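Local coordinates for protein gdp-l-fucose synthetase (Naegleria fowleri, PDB 6AQZ) that probably makes GDP-L-fucose by epimerising GDP-4-keto-6-deoxy-D-mannose and reducing it with NADPH, and binds NADP, at residues W171-A176 with C183-V188; F252-Q255 with P259-L262; K280-F285 with E327-F332. One frame throughout, in Å; residues are numbered along the deposited sequence.

Contact 1 (W171-A176 with C183-V188)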
loop_
_atom_site.group_PDB
_atom_site.type_symbol
_atom_site.label_atom_id
_atom_site.label_comp_id
_atom_site.label_asym_id
_atom_site.label_seq_id
_atom_site.Cartn_x
_atom_site.Cartn_y
_atom_site.Cartn_z
ATOM N N TRP A 171 0.258 12.804 -0.704
ATOM C CA TRP A 171 -0.827 13.071 -1.638
ATOM C C TRP A 171 -1.774 14.138 -1.091
ATOM O O TRP A 171 -2.245 14.996 -1.843
ATOM C CB TRP A 171 -1.572 11.764 -1.926
ATOM C CG TRP A 171 -0.716 10.766 -2.634
ATOM C CD1 TRP A 171 0.273 11.042 -3.537
ATOM C CD2 TRP A 171 -0.740 9.334 -2.490
ATOM N NE1 TRP A 171 0.849 9.878 -3.975
ATOM C CE2 TRP A 171 0.248 8.814 -3.356
ATOM C CE3 TRP A 171 -1.498 8.447 -1.718
ATOM C CZ2 TRP A 171 0.491 7.448 -3.484
ATOM C CZ3 TRP A 171 -1.250 7.089 -1.838
ATOM C CH2 TRP A 171 -0.261 6.603 -2.715
ATOM N N TYR A 172 -2.035 14.135 0.219
ATOM C CA TYR A 172 -2.863 15.208 0.765
ATOM C C TYR A 172 -2.127 16.545 0.762
ATOM O O TYR A 172 -2.773 17.590 0.641
ATOM C CB TYR A 172 -3.357 14.891 2.185
ATOM C CG TYR A 172 -4.714 14.220 2.194
ATOM C CD1 TYR A 172 -5.790 14.789 1.518
ATOM C CD2 TYR A 172 -4.929 13.029 2.897
ATOM C CE1 TYR A 172 -7.026 14.187 1.527
ATOM C CE2 TYR A 172 -6.167 12.420 2.911
ATOM C CZ TYR A 172 -7.206 13.007 2.235
ATOM O OH TYR A 172 -8.429 12.400 2.252
ATOM N N ASN A 173 -0.791 16.547 0.884
ATOM C CA ASN A 173 -0.065 17.801 0.692
ATOM C C ASN A 173 -0.246 18.310 -0.732
ATOM O O ASN A 173 -0.479 19.508 -0.938
ATOM C CB ASN A 173 1.425 17.640 1.023
ATOM C CG ASN A 173 1.688 17.458 2.545
ATOM O OD1 ASN A 173 0.927 17.942 3.389
ATOM N ND2 ASN A 173 2.774 16.755 2.882
ATOM N N GLU A 174 -0.196 17.406 -1.729
ATOM C CA GLU A 174 -0.423 17.815 -3.124
ATOM C C GLU A 174 -1.803 18.424 -3.294
ATOM O O GLU A 174 -1.956 19.459 -3.946
ATOM C CB GLU A 174 -0.268 16.641 -4.088
ATOM C CG GLU A 174 1.148 16.178 -4.362
ATOM C CD GLU A 174 1.183 15.053 -5.388
ATOM O OE1 GLU A 174 0.395 15.094 -6.363
ATOM O OE2 GLU A 174 1.974 14.101 -5.196
ATOM N N LYS A 175 -2.823 17.810 -2.692
ATOM C CA LYS A 175 -4.160 18.384 -2.787
ATOM C C LYS A 175 -4.229 19.748 -2.094
ATOM O O LYS A 175 -4.811 20.696 -2.635
ATOM C CB LYS A 175 -5.183 17.408 -2.208
ATOM C CG LYS A 175 -6.619 17.863 -2.367
ATOM C CD LYS A 175 -7.584 16.835 -1.800
ATOM C CE LYS A 175 -9.022 17.241 -2.016
ATOM N NZ LYS A 175 -9.966 16.158 -1.633
ATOM N N ALA A 176 -3.617 19.881 -0.909
ATOM C CA ALA A 176 -3.667 21.162 -0.202
ATOM C C ALA A 176 -3.008 22.266 -1.017
ATOM O O ALA A 176 -3.546 23.371 -1.129
ATOM C CB ALA A 176 -3.017 21.053 1.180
ATOM N N CYS A 183 -2.519 23.097 4.863
ATOM C CA CYS A 183 -2.495 21.818 5.562
ATOM C C CYS A 183 -1.158 21.158 5.301
ATOM O O CYS A 183 -0.800 20.919 4.144
ATOM C CB CYS A 183 -3.618 20.897 5.093
ATOM S SG CYS A 183 -5.226 21.443 5.581
ATOM N N LEU A 184 -0.429 20.852 6.367
ATOM C CA LEU A 184 0.830 20.137 6.256
ATOM C C LEU A 184 0.677 18.770 6.913
ATOM O O LEU A 184 0.126 18.650 8.018
ATOM C CB LEU A 184 1.979 20.928 6.886
ATOM C CG LEU A 184 3.354 20.246 6.773
ATOM C CD1 LEU A 184 3.695 19.885 5.316
ATOM C CD2 LEU A 184 4.458 21.093 7.399
ATOM N N PHE A 185 1.154 17.749 6.218
ATOM C CA PHE A 185 1.185 16.369 6.689
ATOM C C PHE A 185 2.635 15.930 6.720
ATOM O O PHE A 185 3.338 16.042 5.710
ATOM C CB PHE A 185 0.364 15.442 5.772
ATOM C CG PHE A 185 -1.118 15.675 5.845
ATOM C CD1 PHE A 185 -1.703 16.711 5.152
ATOM C CD2 PHE A 185 -1.928 14.839 6.597
ATOM C CE1 PHE A 185 -3.051 16.934 5.233
ATOM C CE2 PHE A 185 -3.293 15.049 6.676
ATOM C CZ PHE A 185 -3.860 16.081 6.002
ATOM N N THR A 186 3.095 15.452 7.864
ATOM C CA THR A 186 4.424 14.863 7.930
ATOM C C THR A 186 4.380 13.712 8.940
ATOM O O THR A 186 3.309 13.301 9.394
ATOM C CB THR A 186 5.475 15.925 8.250
ATOM O OG1 THR A 186 6.771 15.328 8.184
ATOM C CG2 THR A 186 5.248 16.526 9.631
ATOM N N SER A 187 5.543 13.149 9.262
ATOM C CA SER A 187 5.560 11.969 10.102
ATOM C C SER A 187 6.910 11.847 10.775
ATOM O O SER A 187 7.898 12.422 10.326
ATOM C CB SER A 187 5.284 10.712 9.290
ATOM O OG SER A 187 6.382 10.516 8.438
ATOM N N VAL A 188 6.939 11.054 11.836
ATOM C CA VAL A 188 8.157 10.734 12.561
ATOM C C VAL A 188 8.341 9.234 12.537
ATOM O O VAL A 188 7.374 8.473 12.417
ATOM C CB VAL A 188 8.134 11.224 14.034
ATOM C CG1 VAL A 188 7.952 12.698 14.101
ATOM C CG2 VAL A 188 7.047 10.475 14.834
#
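Asn173 ND2 gives hydrogen bonds to two acceptors, Phe185 O at 3.0 Å and Glu257 OE1. The bond to Phe185 O is nearly straight, at 172°, and lies in the amide plane of Asn173. On the same amide, Asn173 OD1 accepts from Phe185 N at 2.8 Å. This bond is more bent, at 140°, but uses a lone pair in the carbonyl plane. One side-chain amide thus pairs with both backbone polar atoms of a single strand residue, and its rotation is fixed.

The two segments belong to a beta-alpha-beta crossover of the Rossmann fold. Strand 123-127, helix 156-179 and strand 184-194 follow in order, and the two strands are parallel neighbours. Leu184 and Thr186 make backbone bonds to strand 123-127, while Phe185 turns its N and O to Asn173.

The Phe185 ring is held from two directions. Asn173 OD1 lies at its edge, 3.4 Å from Phe185 CD1. Tyr172 CB sits over one face, in a CH-pi contact 4.0 Å from the centroid. Tyr172 OH bonds to Thr114 on helix 98-118. Further along, Ala176 CB meets Cys183 CB at 4.0 Å. Trp171 faces the second subunit and bonds to its Asn156.

Contact 2 (F252-Q255 with P259-L262)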
loop_
_atom_site.group_PDB
_atom_site.type_symbol
_atom_site.label_atom_id
_atom_site.label_comp_id
_atom_site.label_asym_id
_atom_site.label_seq_id
_atom_site.Cartn_x
_atom_site.Cartn_y
_atom_site.Cartn_z
ATOM N N PHE A 252 6.347 21.786 16.413
ATOM C CA PHE A 252 6.577 23.218 16.520
ATOM C C PHE A 252 7.409 23.766 15.368
ATOM O O PHE A 252 7.259 24.938 15.018
ATOM C CB PHE A 252 7.293 23.543 17.830
ATOM C CG PHE A 252 6.469 23.278 19.057
ATOM C CD1 PHE A 252 5.090 23.325 19.013
ATOM C CD2 PHE A 252 7.084 22.972 20.257
ATOM C CE1 PHE A 252 4.341 23.091 20.147
ATOM C CE2 PHE A 252 6.337 22.723 21.395
ATOM C CZ PHE A 252 4.959 22.778 21.334
ATOM N N ASN A 253 8.306 22.956 14.803
ATOM C CA ASN A 253 9.379 23.490 13.979
ATOM C C ASN A 253 9.474 22.879 12.579
ATOM O O ASN A 253 9.936 23.546 11.659
ATOM C CB ASN A 253 10.720 23.310 14.706
ATOM C CG ASN A 253 10.782 24.070 16.021
ATOM O OD1 ASN A 253 10.969 25.280 16.025
ATOM N ND2 ASN A 253 10.624 23.350 17.156
ATOM N N TYR A 254 9.050 21.634 12.401
ATOM C CA TYR A 254 9.417 20.854 11.223
ATOM C C TYR A 254 8.373 21.005 10.123
ATOM O O TYR A 254 7.197 20.677 10.329
ATOM C CB TYR A 254 9.597 19.397 11.620
ATOM C CG TYR A 254 10.194 18.492 10.587
ATOM C CD1 TYR A 254 11.519 18.650 10.176
ATOM C CD2 TYR A 254 9.477 17.408 10.095
ATOM C CE1 TYR A 254 12.085 17.784 9.250
ATOM C CE2 TYR A 254 10.033 16.539 9.183
ATOM C CZ TYR A 254 11.330 16.722 8.759
ATOM O OH TYR A 254 11.864 15.837 7.854
ATOM N N GLN A 255 8.820 21.495 8.958
ATOM C CA GLN A 255 7.957 21.832 7.832
ATOM C C GLN A 255 8.028 20.831 6.698
ATOM O O GLN A 255 7.246 20.937 5.761
ATOM C CB GLN A 255 8.331 23.211 7.261
ATOM C CG GLN A 255 7.914 24.365 8.091
ATOM C CD GLN A 255 8.389 25.665 7.534
ATOM O OE1 GLN A 255 9.417 25.726 6.857
ATOM N NE2 GLN A 255 7.657 26.727 7.820
ATOM N N PRO A 259 9.581 12.015 6.358
ATOM C CA PRO A 259 9.615 11.558 7.758
ATOM C C PRO A 259 10.962 11.879 8.368
ATOM O O PRO A 259 11.971 11.953 7.675
ATOM C CB PRO A 259 9.391 10.046 7.656
ATOM C CG PRO A 259 9.716 9.684 6.229
ATOM C CD PRO A 259 9.420 10.904 5.399
ATOM N N ILE A 260 10.969 12.124 9.674
ATOM C CA ILE A 260 12.206 12.365 10.413
ATOM C C ILE A 260 12.326 11.279 11.467
ATOM O O ILE A 260 11.380 11.033 12.221
ATOM C CB ILE A 260 12.248 13.771 11.041
ATOM C CG1 ILE A 260 13.541 13.968 11.819
ATOM C CG2 ILE A 260 11.053 14.041 11.957
ATOM C CD1 ILE A 260 13.713 15.407 12.351
ATOM N N MET A 261 13.474 10.614 11.504
ATOM C CA MET A 261 13.660 9.578 12.499
ATOM C C MET A 261 13.882 10.121 13.900
ATOM O O MET A 261 14.566 11.125 14.105
ATOM C CB MET A 261 14.785 8.664 12.095
ATOM C CG MET A 261 14.153 7.803 11.084
ATOM S SD MET A 261 14.808 6.194 11.134
ATOM C CE MET A 261 16.034 6.494 9.847
ATOM N N LEU A 262 13.272 9.443 14.863
ATOM C CA LEU A 262 13.471 9.727 16.281
ATOM C C LEU A 262 14.202 8.528 16.867
ATOM O O LEU A 262 13.596 7.481 17.110
ATOM C CB LEU A 262 12.135 9.954 16.969
ATOM C CG LEU A 262 11.133 10.948 16.363
ATOM C CD1 LEU A 262 9.932 11.157 17.314
ATOM C CD2 LEU A 262 11.792 12.264 16.009
#
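The return from helix 240-253 to strand 260-262 is closed here by one aromatic-aliphatic contact, Tyr254 on Ile260. It belongs to the Rossmann-type domain of the epimerase/dehydratase family. Strand 260-262 runs parallel to strand 184-194 in the central sheet. Tyr254 is the first residue to leave the helical backbone conformation, and only a short loop separates it from the strand.

The Tyr254 ring reaches across this turn because CG is anti to the backbone N (chi1 -170°). Its hydroxyl end comes nearest the strand. Tyr254 OH lies 3.9 Å from Pro259 O, and this is a contact without a bond. The hydroxyl bonds instead to Glu258 O, in the loop before the strand, and to Lys308 NZ. The same lysine nitrogen also bonds to Pro259 O, so a residue of helix 307-312 ties the hydroxyl to the residue just before the strand.

CB of Ile260 points toward the 252-255 segment. The Ile260 and Tyr254 side chains run past each other in opposite directions. Other neighbours of Ile260 include Trp249 and Thr250 on helix 240-253 and Phe309 on helix 307-312. The branch point meets the phenol end, with Ile260 CB 3.8 Å from Tyr254 CZ. The methyl Ile260 CG2 lies over one face of the ring in a CH-pi contact, 4.2 Å from the centroid, displaced toward the rim and nearest Tyr254 CE2 at 3.9 Å.

Contact 3 (K280-F285 with E327-F332)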
loop_
_atom_site.group_PDB
_atom_site.type_symbol
_atom_site.label_atom_id
_atom_site.label_comp_id
_atom_site.label_asym_id
_atom_site.label_seq_id
_atom_site.Cartn_x
_atom_site.Cartn_y
_atom_site.Cartn_z
ATOM N N LYS A 280 17.966 -5.230 35.877
ATOM C CA LYS A 280 18.270 -5.982 37.082
ATOM C C LYS A 280 18.624 -5.034 38.223
ATOM O O LYS A 280 18.014 -5.089 39.297
ATOM C CB LYS A 280 19.407 -6.971 36.806
ATOM C CG LYS A 280 19.864 -7.702 38.055
ATOM C CD LYS A 280 21.051 -8.625 37.819
ATOM C CE LYS A 280 21.663 -8.999 39.166
ATOM N NZ LYS A 280 22.406 -10.276 39.110
ATOM N N ASP A 281 19.552 -4.099 37.977
ATOM C CA ASP A 281 20.020 -3.213 39.034
ATOM C C ASP A 281 19.039 -2.105 39.382
ATOM O O ASP A 281 19.240 -1.438 40.404
ATOM C CB ASP A 281 21.346 -2.561 38.633
ATOM C CG ASP A 281 22.455 -3.557 38.454
ATOM O OD1 ASP A 281 22.471 -4.568 39.189
ATOM O OD2 ASP A 281 23.313 -3.322 37.577
ATOM N N ALA A 282 17.926 -1.972 38.658
ATOM C CA ALA A 282 16.951 -0.939 38.985
ATOM C C ALA A 282 15.825 -1.498 39.836
ATOM O O ALA A 282 15.233 -0.765 40.633
ATOM C CB ALA A 282 16.354 -0.319 37.715
ATOM N N PHE A 283 15.564 -2.794 39.711
ATOM C CA PHE A 283 14.693 -3.499 40.627
ATOM C C PHE A 283 15.407 -3.887 41.911
ATOM O O PHE A 283 14.733 -4.268 42.875
ATOM C CB PHE A 283 14.159 -4.761 39.953
ATOM C CG PHE A 283 12.915 -4.545 39.153
ATOM C CD1 PHE A 283 11.689 -4.403 39.778
ATOM C CD2 PHE A 283 12.969 -4.496 37.761
ATOM C CE1 PHE A 283 10.538 -4.223 39.033
ATOM C CE2 PHE A 283 11.827 -4.308 37.015
ATOM C CZ PHE A 283 10.608 -4.170 37.650
ATOM N N ASN A 284 16.738 -3.726 41.951
ATOM C CA ASN A 284 17.587 -4.266 43.012
ATOM C C ASN A 284 17.419 -5.777 43.119
ATOM O O ASN A 284 17.360 -6.343 44.214
ATOM C CB ASN A 284 17.325 -3.578 44.353
ATOM C CG ASN A 284 17.748 -2.126 44.347
ATOM O OD1 ASN A 284 18.825 -1.779 43.850
ATOM N ND2 ASN A 284 16.900 -1.266 44.887
ATOM N N PHE A 285 17.314 -6.432 41.964
ATOM C CA PHE A 285 17.203 -7.881 41.932
ATOM C C PHE A 285 18.553 -8.524 42.229
ATOM O O PHE A 285 19.542 -8.254 41.538
ATOM C CB PHE A 285 16.672 -8.327 40.576
ATOM C CG PHE A 285 16.544 -9.810 40.429
ATOM C CD1 PHE A 285 15.531 -10.500 41.082
ATOM C CD2 PHE A 285 17.405 -10.512 39.600
ATOM C CE1 PHE A 285 15.401 -11.866 40.934
ATOM C CE2 PHE A 285 17.281 -11.878 39.446
ATOM C CZ PHE A 285 16.277 -12.559 40.108
ATOM N N GLU A 327 13.379 5.377 36.181
ATOM C CA GLU A 327 12.089 6.063 36.200
ATOM C C GLU A 327 10.971 5.134 35.733
ATOM O O GLU A 327 9.870 5.136 36.293
ATOM C CB GLU A 327 12.137 7.329 35.332
ATOM C CG GLU A 327 12.879 8.502 35.981
ATOM C CD GLU A 327 12.936 9.785 35.140
ATOM O OE1 GLU A 327 12.310 9.873 34.044
ATOM O OE2 GLU A 327 13.632 10.723 35.597
ATOM N N THR A 328 11.240 4.313 34.725
ATOM C CA THR A 328 10.210 3.391 34.261
ATOM C C THR A 328 9.937 2.296 35.297
ATOM O O THR A 328 8.772 1.994 35.596
ATOM C CB THR A 328 10.626 2.794 32.914
ATOM O OG1 THR A 328 10.890 3.861 31.987
ATOM C CG2 THR A 328 9.517 1.900 32.359
ATOM N N VAL A 329 10.995 1.714 35.871
ATOM C CA VAL A 329 10.827 0.680 36.889
ATOM C C VAL A 329 10.069 1.229 38.091
ATOM O O VAL A 329 9.144 0.585 38.600
ATOM C CB VAL A 329 12.193 0.092 37.299
ATOM C CG1 VAL A 329 12.049 -0.753 38.551
ATOM C CG2 VAL A 329 12.788 -0.740 36.189
ATOM N N GLN A 330 10.425 2.435 38.548
ATOM C CA GLN A 330 9.709 3.027 39.681
ATOM C C GLN A 330 8.240 3.227 39.339
ATOM O O GLN A 330 7.366 2.981 40.175
ATOM C CB GLN A 330 10.349 4.349 40.112
ATOM N N TRP A 331 7.950 3.668 38.109
ATOM C CA TRP A 331 6.557 3.766 37.678
ATOM C C TRP A 331 5.888 2.402 37.720
ATOM O O TRP A 331 4.732 2.274 38.137
ATOM C CB TRP A 331 6.457 4.356 36.258
ATOM C CG TRP A 331 5.021 4.432 35.810
ATOM C CD1 TRP A 331 4.171 5.486 35.954
ATOM C CD2 TRP A 331 4.260 3.384 35.193
ATOM N NE1 TRP A 331 2.928 5.158 35.474
ATOM C CE2 TRP A 331 2.958 3.874 35.000
ATOM C CE3 TRP A 331 4.555 2.085 34.789
ATOM C CZ2 TRP A 331 1.955 3.109 34.410
ATOM C CZ3 TRP A 331 3.554 1.322 34.232
ATOM C CH2 TRP A 331 2.277 1.835 34.034
ATOM N N PHE A 332 6.600 1.376 37.268
ATOM C CA PHE A 332 6.032 0.041 37.187
ATOM C C PHE A 332 5.723 -0.514 38.573
ATOM O O PHE A 332 4.644 -1.080 38.795
ATOM C CB PHE A 332 7.006 -0.858 36.423
ATOM C CG PHE A 332 6.459 -2.198 36.074
ATOM C CD1 PHE A 332 5.258 -2.315 35.398
ATOM C CD2 PHE A 332 7.164 -3.347 36.377
ATOM C CE1 PHE A 332 4.755 -3.571 35.053
ATOM C CE2 PHE A 332 6.674 -4.597 36.027
ATOM C CZ PHE A 332 5.471 -4.707 35.362
#
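Val329 is the bump of this contact, and Ala282 and Phe283 form the hollow that takes it. Its methyl CG1 sits almost exactly over the centre of the Phe283 ring. The distance from Val329 CG1 to the ring centroid is 3.6 Å, only 3° off the ring normal, which makes a well-centred CH-pi contact. The second methyl fits between the two residues of the hollow. Val329 CG2 is 3.8 Å from Phe283 CE2 and 3.9 Å from Ala282 CB.

With CG1 anti to the backbone N (chi1 168°), CG1 lies over the ring and CG2 reaches Ala282. CG1 also touches the backbone there, at 3.8 Å from Ala282 O.

Three residues on, Phe332 is a second bump of the same helix. The Phe283 ring fits into the groove between Val329, on its face, and Phe332, at its edge. Phe332 CD2 and Phe283 CZ meet at 3.8 Å, each near the plane of the other ring. The contact is therefore edge to edge, without stacking.

This is helix-to-helix packing in the C-terminal part of the chain, away from the central Rossmann-type sheet. The contact joins helix 272-283 to helix 321-335. Leu333 of helix 321-335 and Cys215 of helix 207-221 also touch Phe283. Phe332 stacks on Phe200 and meets Tyr336, while Gln219 of helix 207-221 bonds to Phe283 O.

The three contacts follow in series along the chain. Contacts 1 and 2 are neighbours, with centres 13 Å apart. They share the central sheet, where strands 184-194 and 260-262 lie side by side, and they touch directly. Ser187 O and Ile260 N are 3.2 Å apart, a probable hydrogen bond, and Thr186 packs on Tyr254. Both belong to the Rossmann-type domain. Contact 1 also reaches the second subunit, which touches neither contact 2 nor contact 3. Contact 3 is remote, its centre about 41 Å from that of contact 1 and 32 Å from that of contact 2. It joins helices of the C-terminal part, which in relatives contributes to binding the nucleotide-sugar.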